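Local coordinates for protein cellulase (Clostridium cellulovorans, PDB 6UI3) that forms the broad-specificity family 5 endoglucanase domain of a longer protein and probably cleaves internal beta-1,4 links in cellulose and related plant polysaccharides, at residues A76-I80 with I129-I134; T149-P153 with L169-N173; V177-R181 with P212-V217; C198-D202 with S220-I225. All blocks are in the same frame, centred on the assembly; numbering follows the deposited sequence. Where two conformers were deposited one is given.

In the fold
In this (β/α)8 barrel, interactions 1, 2 and 4 involve loops that follow barrel strands, at the catalytic end; interaction 3 involves a loop entering a strand from the other end. Interaction 1 lies about 16 Å from interaction 2 (centres), where Trp131 NE1 is 2.9 Å from Thr149 O. Interactions 2 and 3 use different turns of helix 163-182, and Asn173 O packs 3.6 Å from Pro212 CG. The loops of interactions 2 and 4 meet directly: Gln152 OE1 is 2.7 Å from His222 ND1. Gln152, glutamate in the reference sequence, probably holds the position of the family's acid/base residue, so both interactions probably border the active-site cleft; interaction 3 lies about 21 Å from interaction 4 (centres).

Interaction 1. Residues A76-I80 with I129-I134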
# COMPACT_ATOMS: atom_id res chain seq x y z
N ALA A 76 27.05 -6.76 -5.87
CA ALA A 76 27.16 -5.34 -5.56
C ALA A 76 26.33 -4.46 -6.48
O ALA A 76 26.44 -3.23 -6.40
CB ALA A 76 28.63 -4.92 -5.62
N ASN A 77 25.51 -5.04 -7.35
CA ASN A 77 24.72 -4.24 -8.28
C ASN A 77 23.23 -4.54 -8.17
O ASN A 77 22.50 -4.52 -9.16
CB ASN A 77 25.19 -4.38 -9.72
CG ASN A 77 24.77 -3.19 -10.57
OD1 ASN A 77 24.85 -2.04 -10.13
ND2 ASN A 77 24.29 -3.46 -11.78
N TYR A 78 22.76 -4.81 -6.95
CA TYR A 78 21.35 -4.90 -6.64
C TYR A 78 20.67 -6.12 -7.27
O TYR A 78 19.45 -6.11 -7.45
CB TYR A 78 20.58 -3.62 -6.98
CG TYR A 78 21.30 -2.34 -6.65
CD1 TYR A 78 21.67 -2.02 -5.35
CD2 TYR A 78 21.57 -1.42 -7.64
CE1 TYR A 78 22.30 -0.81 -5.06
CE2 TYR A 78 22.22 -0.22 -7.36
CZ TYR A 78 22.57 0.07 -6.07
OH TYR A 78 23.19 1.27 -5.80
N THR A 79 21.41 -7.17 -7.60
CA THR A 79 20.78 -8.38 -8.13
C THR A 79 20.04 -9.10 -7.01
O THR A 79 20.64 -9.45 -6.00
CB THR A 79 21.82 -9.30 -8.75
OG1 THR A 79 22.51 -8.63 -9.80
CG2 THR A 79 21.16 -10.57 -9.31
N ILE A 80 18.75 -9.35 -7.21
CA ILE A 80 17.92 -9.98 -6.19
C ILE A 80 18.10 -11.50 -6.23
O ILE A 80 18.05 -12.12 -7.29
CB ILE A 80 16.45 -9.58 -6.40
CG1 ILE A 80 16.29 -8.06 -6.22
CG2 ILE A 80 15.54 -10.36 -5.47
CD1 ILE A 80 15.04 -7.47 -6.86
N ILE A 129 17.11 -0.53 -11.46
CA ILE A 129 17.64 -1.89 -11.54
C ILE A 129 16.73 -2.87 -10.82
O ILE A 129 16.47 -3.98 -11.31
CB ILE A 129 19.09 -1.90 -11.01
CG1 ILE A 129 19.99 -1.12 -11.96
CG2 ILE A 129 19.58 -3.34 -10.82
CD1 ILE A 129 21.35 -0.79 -11.39
N VAL A 130 16.20 -2.48 -9.66
CA VAL A 130 15.30 -3.35 -8.90
C VAL A 130 13.97 -3.53 -9.63
O VAL A 130 13.51 -4.66 -9.81
CB VAL A 130 15.12 -2.80 -7.47
CG1 VAL A 130 13.98 -3.51 -6.75
CG2 VAL A 130 16.42 -2.92 -6.68
N TRP A 131 13.36 -2.43 -10.08
CA TRP A 131 12.09 -2.55 -10.78
C TRP A 131 12.22 -3.29 -12.10
O TRP A 131 11.28 -4.00 -12.50
CB TRP A 131 11.39 -1.19 -10.97
CG TRP A 131 10.52 -0.90 -9.79
CD1 TRP A 131 10.67 0.10 -8.86
CD2 TRP A 131 9.38 -1.66 -9.39
NE1 TRP A 131 9.67 0.00 -7.91
CE2 TRP A 131 8.88 -1.08 -8.20
CE3 TRP A 131 8.74 -2.78 -9.93
CZ2 TRP A 131 7.77 -1.61 -7.53
CZ3 TRP A 131 7.64 -3.31 -9.25
CH2 TRP A 131 7.17 -2.72 -8.07
N THR A 132 13.35 -3.17 -12.80
CA THR A 132 13.53 -3.95 -14.02
C THR A 132 13.46 -5.44 -13.71
O THR A 132 12.82 -6.21 -14.43
CB THR A 132 14.85 -3.59 -14.70
OG1 THR A 132 14.83 -2.22 -15.11
CG2 THR A 132 15.09 -4.43 -15.94
N GLN A 133 14.09 -5.85 -12.60
CA GLN A 133 14.04 -7.26 -12.20
C GLN A 133 12.64 -7.71 -11.78
O GLN A 133 12.19 -8.79 -12.17
CB GLN A 133 15.01 -7.51 -11.05
CG GLN A 133 16.47 -7.42 -11.45
CD GLN A 133 17.36 -7.51 -10.24
OE1 GLN A 133 17.66 -8.61 -9.78
NE2 GLN A 133 17.74 -6.37 -9.70
N ILE A 134 11.97 -6.93 -10.93
CA ILE A 134 10.62 -7.31 -10.50
C ILE A 134 9.69 -7.39 -11.70
O ILE A 134 8.96 -8.36 -11.90
CB ILE A 134 10.07 -6.34 -9.43
CG1 ILE A 134 10.97 -6.28 -8.20
CG2 ILE A 134 8.64 -6.74 -9.03
CD1 ILE A 134 10.65 -5.14 -7.27
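The carbonyl of Asn77 rests on the helix side chain of Ile129, its O lying 3.6 Å from CG2, a van der Waals contact of oxygen and methyl. Tyr78 comes next, its CB pointing toward the helix. Its ring offers an edge to Ile129: CD1 of the isoleucine lies in the ring plane, 3.8 Å from CD2, and the two side chains meet at about a right angle. Tyr73 packs edge-to-face with the same ring. The backbone of Tyr78 has left-handed helical angles (phi 68°), and its carbonyl O receives a nearly straight bond of 2.8 Å from Gln133 NE2, which comes in from above the carbonyl plane. Gln133, extended beyond CG (chi2 173°), carries its amide out to the loop. In the (β/α)8 barrel this is where the loop between strand 62-65 and helix 82-96 is fastened to helix 120-137, and a glutamine suits the task because one amide can both donate and accept. CB of Thr79 points away from the helix and OG1 bonds to Asp75, while CA passes 3.5 Å from Gln133 OE1. That oxygen takes the backbone N of Ile80 at 2.9 Å, in the carbonyl plane and on a lone pair. The second N-H of Gln133 NE2 goes back to Ile129 O, one turn earlier, so three bonds fix the rotation of the amide. Ile80 buries CD1 against Val130 CG1, 4.1 Å away.

Interaction 2. Residues T149-P153 with L169-N173; sequences TINQP and LNEYN. Unlike the reference sequence in segment 149-153: Gln152 (reference Glu).
The loop 149-153 runs alongside one turn of helix 163-182 in the opposite sense, Thr149 lying 7.1 Å from Asn173 and Pro153 7.2 Å from Leu169 between CA atoms. Tyr172 extends from the helix with CG opposite its own backbone N (chi1 173°), which carries the phenol to the loop: OH donates to Thr149 O at 2.9 Å, from above the carbonyl plane. Trp131 uses the same carbonyl oxygen, so two aromatic donors hold one buried acceptor. Thr149 also donates through OG1 to Asn173 OD1, 2.8 Å away and tilted from the amide's carbonyl plane; threonine fits here, its short hydroxyl arm reaching the helix amide while the side chain packs on Ile192 and Pro195. Further along the loop, Ile150 crosses the tyrosine at about a right angle and sets CG2 3.6 Å from CE2. Pro153 closes the contact at the other end: its CG sits 3.7 Å from both CD1 and CD2 of Leu169, lodged at the fork of the leucine, and Phe115 packs on both residues. Every residue that touches here is buried. In the (β/α)8 barrel this is the loop following strand 145-148, held against the helix that comes after it. Asn151-Gln152-Pro153 probably corresponds to the Asn-Glu-Pro motif of glycosyl hydrolase family 5, whose glutamate is the acid/base residue, with Gln152 standing where the reference sequence has glutamate.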
# COMPACT_ATOMS: atom_id res chain seq x y z
N THR A 149 5.43 1.95 -6.64
CA THR A 149 6.84 2.18 -7.01
C THR A 149 7.78 2.33 -5.81
O THR A 149 8.98 2.04 -5.92
CB THR A 149 6.98 3.42 -7.89
OG1 THR A 149 6.55 4.57 -7.14
CG2 THR A 149 6.24 3.30 -9.22
N ILE A 150 7.28 2.85 -4.69
CA ILE A 150 8.05 3.04 -3.46
C ILE A 150 7.03 3.31 -2.36
O ILE A 150 6.04 4.00 -2.60
CB ILE A 150 9.11 4.16 -3.61
CG1 ILE A 150 9.96 4.29 -2.34
CG2 ILE A 150 8.47 5.48 -4.01
CD1 ILE A 150 10.81 3.07 -1.97
N ASN A 151 7.24 2.79 -1.16
CA ASN A 151 6.24 2.85 -0.09
C ASN A 151 6.03 4.28 0.44
O ASN A 151 4.99 4.90 0.18
CB ASN A 151 6.66 1.88 1.02
CG ASN A 151 5.84 2.02 2.25
OD1 ASN A 151 4.60 1.99 2.16
ND2 ASN A 151 6.47 2.20 3.39
N GLN A 152 6.98 4.79 1.22
CA GLN A 152 6.86 6.09 1.91
C GLN A 152 8.13 6.89 1.67
O GLN A 152 8.96 7.10 2.57
CB GLN A 152 6.52 5.91 3.39
CG GLN A 152 5.05 5.50 3.54
CD GLN A 152 4.57 5.20 4.93
OE1 GLN A 152 3.36 5.08 5.15
NE2 GLN A 152 5.47 5.06 5.86
N PRO A 153 8.32 7.35 0.43
CA PRO A 153 9.57 8.02 0.06
C PRO A 153 9.75 9.33 0.80
O PRO A 153 8.83 10.14 0.89
CB PRO A 153 9.40 8.28 -1.45
CG PRO A 153 7.89 8.35 -1.64
CD PRO A 153 7.35 7.33 -0.68
N LEU A 169 11.28 13.04 -5.84
CA LEU A 169 10.30 11.97 -5.97
C LEU A 169 9.60 12.02 -7.32
O LEU A 169 9.36 10.98 -7.95
CB LEU A 169 9.29 12.04 -4.83
CG LEU A 169 8.11 11.08 -4.94
CD1 LEU A 169 8.55 9.64 -5.03
CD2 LEU A 169 7.18 11.28 -3.74
N ASN A 170 9.24 13.22 -7.79
CA ASN A 170 8.60 13.33 -9.10
C ASN A 170 9.49 12.76 -10.19
O ASN A 170 9.01 12.07 -11.09
CB ASN A 170 8.23 14.78 -9.40
CG ASN A 170 7.10 15.29 -8.52
OD1 ASN A 170 6.27 14.52 -8.02
ND2 ASN A 170 7.06 16.59 -8.34
N GLU A 171 10.80 13.02 -10.11
CA GLU A 171 11.73 12.47 -11.11
C GLU A 171 11.85 10.95 -10.98
O GLU A 171 11.92 10.24 -11.99
CB GLU A 171 13.10 13.14 -10.98
CG GLU A 171 13.10 14.62 -11.31
CD GLU A 171 14.50 15.20 -11.35
OE1 GLU A 171 15.40 14.52 -11.87
OE2 GLU A 171 14.69 16.33 -10.86
N TYR A 172 11.87 10.43 -9.75
CA TYR A 172 11.89 8.99 -9.53
C TYR A 172 10.68 8.33 -10.17
O TYR A 172 10.81 7.39 -10.97
CB TYR A 172 11.95 8.70 -8.03
CG TYR A 172 11.81 7.24 -7.65
CD1 TYR A 172 12.93 6.43 -7.52
CD2 TYR A 172 10.58 6.67 -7.41
CE1 TYR A 172 12.82 5.10 -7.16
CE2 TYR A 172 10.45 5.33 -7.05
CZ TYR A 172 11.59 4.55 -6.93
OH TYR A 172 11.51 3.21 -6.57
N ASN A 173 9.49 8.82 -9.86
CA ASN A 173 8.29 8.21 -10.42
C ASN A 173 8.26 8.33 -11.94
O ASN A 173 7.82 7.40 -12.63
CB ASN A 173 7.03 8.83 -9.80
CG ASN A 173 6.74 8.35 -8.39
OD1 ASN A 173 7.06 7.22 -8.02
ND2 ASN A 173 6.07 9.19 -7.61

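Interaction 3. Residues V177-R181 with P212-V217; sequences VPVIR and PNDPNV
Two N-H donors grip OD1 of Asp214 from opposite faces of its carboxylate plane: Arg181 NH2 at 3.0 Å on the syn side, and the backbone N of Asn216 at 2.9 Å on the anti side. The second of these bonds makes an Asx turn, which ties the carboxylate to its own loop. OD2 completes a side-on, two-pronged salt bridge, receiving Arg181 NE at 2.9 Å in an almost straight bond lying in the guanidinium plane. The two flat groups are turned only 24° from each other. Arginine suits the place because its bent chain (chi2 -66°) brings one edge to the aspartate while NH1 still bonds to the carbonyls of Arg190 and Asn187. Val177, one turn earlier, packs CG1 against the carboxylate, 3.3 Å from Asp214 OD2. The same methyl reaches Val217 CG1 at 4.3 Å, and Val177 CG2 packs on Pro212 CG at 4.2 Å. Val177 continues inward onto Ile192 and Val194 of strand 192-195, so the contact ties the C-terminal part of helix 163-182 to the loop that leads from helix 203-208 into strand 217-222, the next strand of the barrel.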
# COMPACT_ATOMS: atom_id res chain seq x y z
N VAL A 177 8.12 4.53 -13.89
CA VAL A 177 6.94 4.12 -14.66
C VAL A 177 7.33 3.68 -16.08
O VAL A 177 6.98 2.55 -16.46
CB VAL A 177 5.84 5.19 -14.59
CG1 VAL A 177 4.73 4.93 -15.62
CG2 VAL A 177 5.27 5.24 -13.16
N PRO A 178 8.06 4.47 -16.87
CA PRO A 178 8.42 3.99 -18.21
C PRO A 178 9.38 2.81 -18.19
O PRO A 178 9.36 2.00 -19.12
CB PRO A 178 9.01 5.22 -18.92
CG PRO A 178 9.10 6.28 -17.91
CD PRO A 178 8.29 5.93 -16.72
N VAL A 179 10.23 2.69 -17.17
CA VAL A 179 11.09 1.51 -17.04
C VAL A 179 10.23 0.25 -16.97
O VAL A 179 10.48 -0.74 -17.67
CB VAL A 179 12.01 1.64 -15.82
CG1 VAL A 179 12.54 0.27 -15.40
CG2 VAL A 179 13.15 2.59 -16.12
N ILE A 180 9.18 0.28 -16.15
CA ILE A 180 8.26 -0.86 -16.06
C ILE A 180 7.57 -1.10 -17.40
O ILE A 180 7.51 -2.24 -17.88
CB ILE A 180 7.25 -0.64 -14.92
CG1 ILE A 180 7.95 -0.68 -13.56
CG2 ILE A 180 6.12 -1.68 -14.98
CD1 ILE A 180 7.16 -0.09 -12.42
N ARG A 181 7.06 -0.04 -18.04
CA ARG A 181 6.32 -0.22 -19.29
C ARG A 181 7.19 -0.89 -20.36
O ARG A 181 6.72 -1.73 -21.12
CB ARG A 181 5.83 1.13 -19.84
CG ARG A 181 4.87 1.92 -18.98
CD ARG A 181 3.58 1.21 -18.83
NE ARG A 181 2.64 1.95 -17.99
CZ ARG A 181 1.76 1.37 -17.20
NH1 ARG A 181 1.69 0.05 -17.13
NH2 ARG A 181 0.95 2.12 -16.46
N PRO A 212 3.27 11.17 -13.14
CA PRO A 212 3.91 10.94 -14.43
C PRO A 212 2.94 11.02 -15.60
O PRO A 212 1.74 10.74 -15.45
CB PRO A 212 4.48 9.52 -14.29
CG PRO A 212 4.78 9.40 -12.83
CD PRO A 212 3.63 10.14 -12.15
N ASN A 213 3.48 11.37 -16.76
CA ASN A 213 2.72 11.42 -18.01
C ASN A 213 2.52 10.00 -18.52
O ASN A 213 3.18 9.53 -19.45
CB ASN A 213 3.42 12.30 -19.03
CG ASN A 213 2.59 12.49 -20.27
OD1 ASN A 213 1.41 12.18 -20.27
ND2 ASN A 213 3.19 13.04 -21.31
N ASP A 214 1.58 9.30 -17.88
CA ASP A 214 1.23 7.91 -18.18
C ASP A 214 -0.26 7.81 -17.86
O ASP A 214 -0.67 8.27 -16.77
CB ASP A 214 2.04 6.94 -17.31
CG ASP A 214 1.77 5.47 -17.65
OD1 ASP A 214 0.66 4.96 -17.32
OD2 ASP A 214 2.67 4.84 -18.25
N PRO A 215 -1.07 7.25 -18.74
CA PRO A 215 -2.53 7.28 -18.54
C PRO A 215 -3.07 6.17 -17.66
O PRO A 215 -4.30 6.09 -17.50
CB PRO A 215 -3.05 7.11 -19.97
CG PRO A 215 -2.02 6.19 -20.60
CD PRO A 215 -0.71 6.74 -20.08
N ASN A 216 -2.22 5.31 -17.12
CA ASN A 216 -2.63 4.12 -16.38
C ASN A 216 -1.89 4.01 -15.06
O ASN A 216 -1.28 3.00 -14.74
CB ASN A 216 -2.43 2.90 -17.27
CG ASN A 216 -3.04 1.65 -16.69
OD1 ASN A 216 -3.92 1.70 -15.83
ND2 ASN A 216 -2.57 0.51 -17.17
N VAL A 217 -1.98 5.08 -14.27
CA VAL A 217 -1.42 5.12 -12.93
C VAL A 217 -2.49 5.56 -11.94
O VAL A 217 -3.47 6.22 -12.28
CB VAL A 217 -0.18 6.04 -12.82
CG1 VAL A 217 0.96 5.54 -13.69
CG2 VAL A 217 -0.51 7.49 -13.21

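Interaction 4. Residues C198-D202 with S220-I225; sequences CASSD and SIHAYI
Ala199 sets its methyl over one face of the His222 ring, a CH-pi contact with CB 3.6 Å from the ring centroid and nearly on its normal. The pair lies at the C-terminal mouth of the (β/α)8 barrel, where the loop after strand 192-195 crosses the end of strand 217-222. The carbonyl of Ala199 then takes the backbone N of His222 at 2.8 Å, straight and in the carbonyl plane, so one small residue both covers one face of the imidazole and continues the bonding beyond the strand. Ile221 lies beside it, with CD1 3.6 Å from Ser200 O and CG2 3.8 Å from Ser201 CB, and Leu256 of helix 243-261 packs behind. Two waters bind His222 O: water 1 also donates to Cys198 O, and water 2 accepts from Ser201 N at 2.9 Å. Farther out, Ser200 OG takes the backbone N of Asp202 in an ST turn just before helix 203-208, which shapes the loop. His222 ND1 bonds to Gln152 OE1 of the loop after strand 145-148; this histidine probably corresponds to the family 5 histidine at this strand end. Under the alanine methyl, with Ser220 O 3.8 Å from Ala199 CB, that carbonyl oxygen is buried with no hydrogen-bonding partner in the model.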
# COMPACT_ATOMS: atom_id res chain seq x y z
N CYS A 198 6.11 10.73 1.31
CA CYS A 198 5.63 9.98 2.47
C CYS A 198 4.27 9.32 2.24
O CYS A 198 3.63 8.90 3.21
CB CYS A 198 5.56 10.81 3.77
SG CYS A 198 7.15 11.26 4.47
N ALA A 199 3.82 9.22 0.99
CA ALA A 199 2.44 8.84 0.68
C ALA A 199 1.45 9.70 1.46
O ALA A 199 0.34 9.27 1.80
CB ALA A 199 2.18 7.34 0.86
N SER A 200 1.82 10.93 1.77
CA SER A 200 1.01 11.80 2.60
C SER A 200 -0.14 12.44 1.83
O SER A 200 -0.03 12.81 0.66
CB SER A 200 1.90 12.92 3.15
OG SER A 200 1.18 13.78 4.01
N SER A 201 -1.24 12.63 2.56
CA SER A 201 -2.39 13.40 2.10
C SER A 201 -2.36 14.85 2.57
O SER A 201 -3.31 15.59 2.28
CB SER A 201 -3.70 12.74 2.55
OG SER A 201 -3.85 12.76 3.96
N ASP A 202 -1.33 15.29 3.29
CA ASP A 202 -1.26 16.70 3.65
C ASP A 202 -1.12 17.51 2.37
O ASP A 202 -0.40 17.13 1.44
CB ASP A 202 -0.06 17.01 4.56
CG ASP A 202 -0.07 16.24 5.87
OD1 ASP A 202 -1.14 16.14 6.49
OD2 ASP A 202 1.03 15.78 6.28
N SER A 220 -0.96 6.78 -4.80
CA SER A 220 -0.90 6.03 -3.55
C SER A 220 -0.87 6.99 -2.36
O SER A 220 0.04 7.83 -2.27
CB SER A 220 0.37 5.19 -3.54
OG SER A 220 0.54 4.59 -2.26
N ILE A 221 -1.85 6.86 -1.47
CA ILE A 221 -1.97 7.67 -0.26
C ILE A 221 -2.07 6.75 0.95
O ILE A 221 -2.81 5.76 0.93
CB ILE A 221 -3.24 8.56 -0.34
CG1 ILE A 221 -3.13 9.60 -1.47
CG2 ILE A 221 -3.53 9.22 1.02
CD1 ILE A 221 -2.07 10.64 -1.30
N HIS A 222 -1.35 7.09 2.01
CA HIS A 222 -1.46 6.43 3.31
C HIS A 222 -2.00 7.49 4.27
O HIS A 222 -1.36 8.53 4.44
CB HIS A 222 -0.11 5.90 3.80
CG HIS A 222 0.53 4.94 2.85
ND1 HIS A 222 1.80 4.45 3.04
CD2 HIS A 222 0.06 4.36 1.72
CE1 HIS A 222 2.10 3.62 2.06
NE2 HIS A 222 1.07 3.56 1.23
N ALA A 223 -3.15 7.24 4.88
CA ALA A 223 -3.85 8.29 5.63
C ALA A 223 -4.44 7.72 6.93
O ALA A 223 -5.62 7.35 7.02
CB ALA A 223 -4.91 8.98 4.77
N TYR A 224 -3.58 7.66 7.94
CA TYR A 224 -4.01 7.30 9.29
C TYR A 224 -4.39 8.60 9.98
O TYR A 224 -3.61 9.20 10.74
CB TYR A 224 -2.87 6.61 10.02
CG TYR A 224 -2.28 5.36 9.40
CD1 TYR A 224 -2.64 4.10 9.85
CD2 TYR A 224 -1.31 5.45 8.41
CE1 TYR A 224 -2.05 2.96 9.33
CE2 TYR A 224 -0.72 4.31 7.87
CZ TYR A 224 -1.08 3.06 8.34
OH TYR A 224 -0.48 1.92 7.87
N ILE A 225 -5.60 9.06 9.69
CA ILE A 225 -5.99 10.43 10.03
C ILE A 225 -7.32 10.47 10.76
O ILE A 225 -8.19 9.63 10.49
CB ILE A 225 -6.05 11.33 8.77
CG1 ILE A 225 -7.03 10.78 7.73
CG2 ILE A 225 -4.63 11.52 8.19
CD1 ILE A 225 -7.32 11.79 6.60
O HOH W 1 1.44 9.24 4.91
O HOH W 2 -1.86 11.23 5.04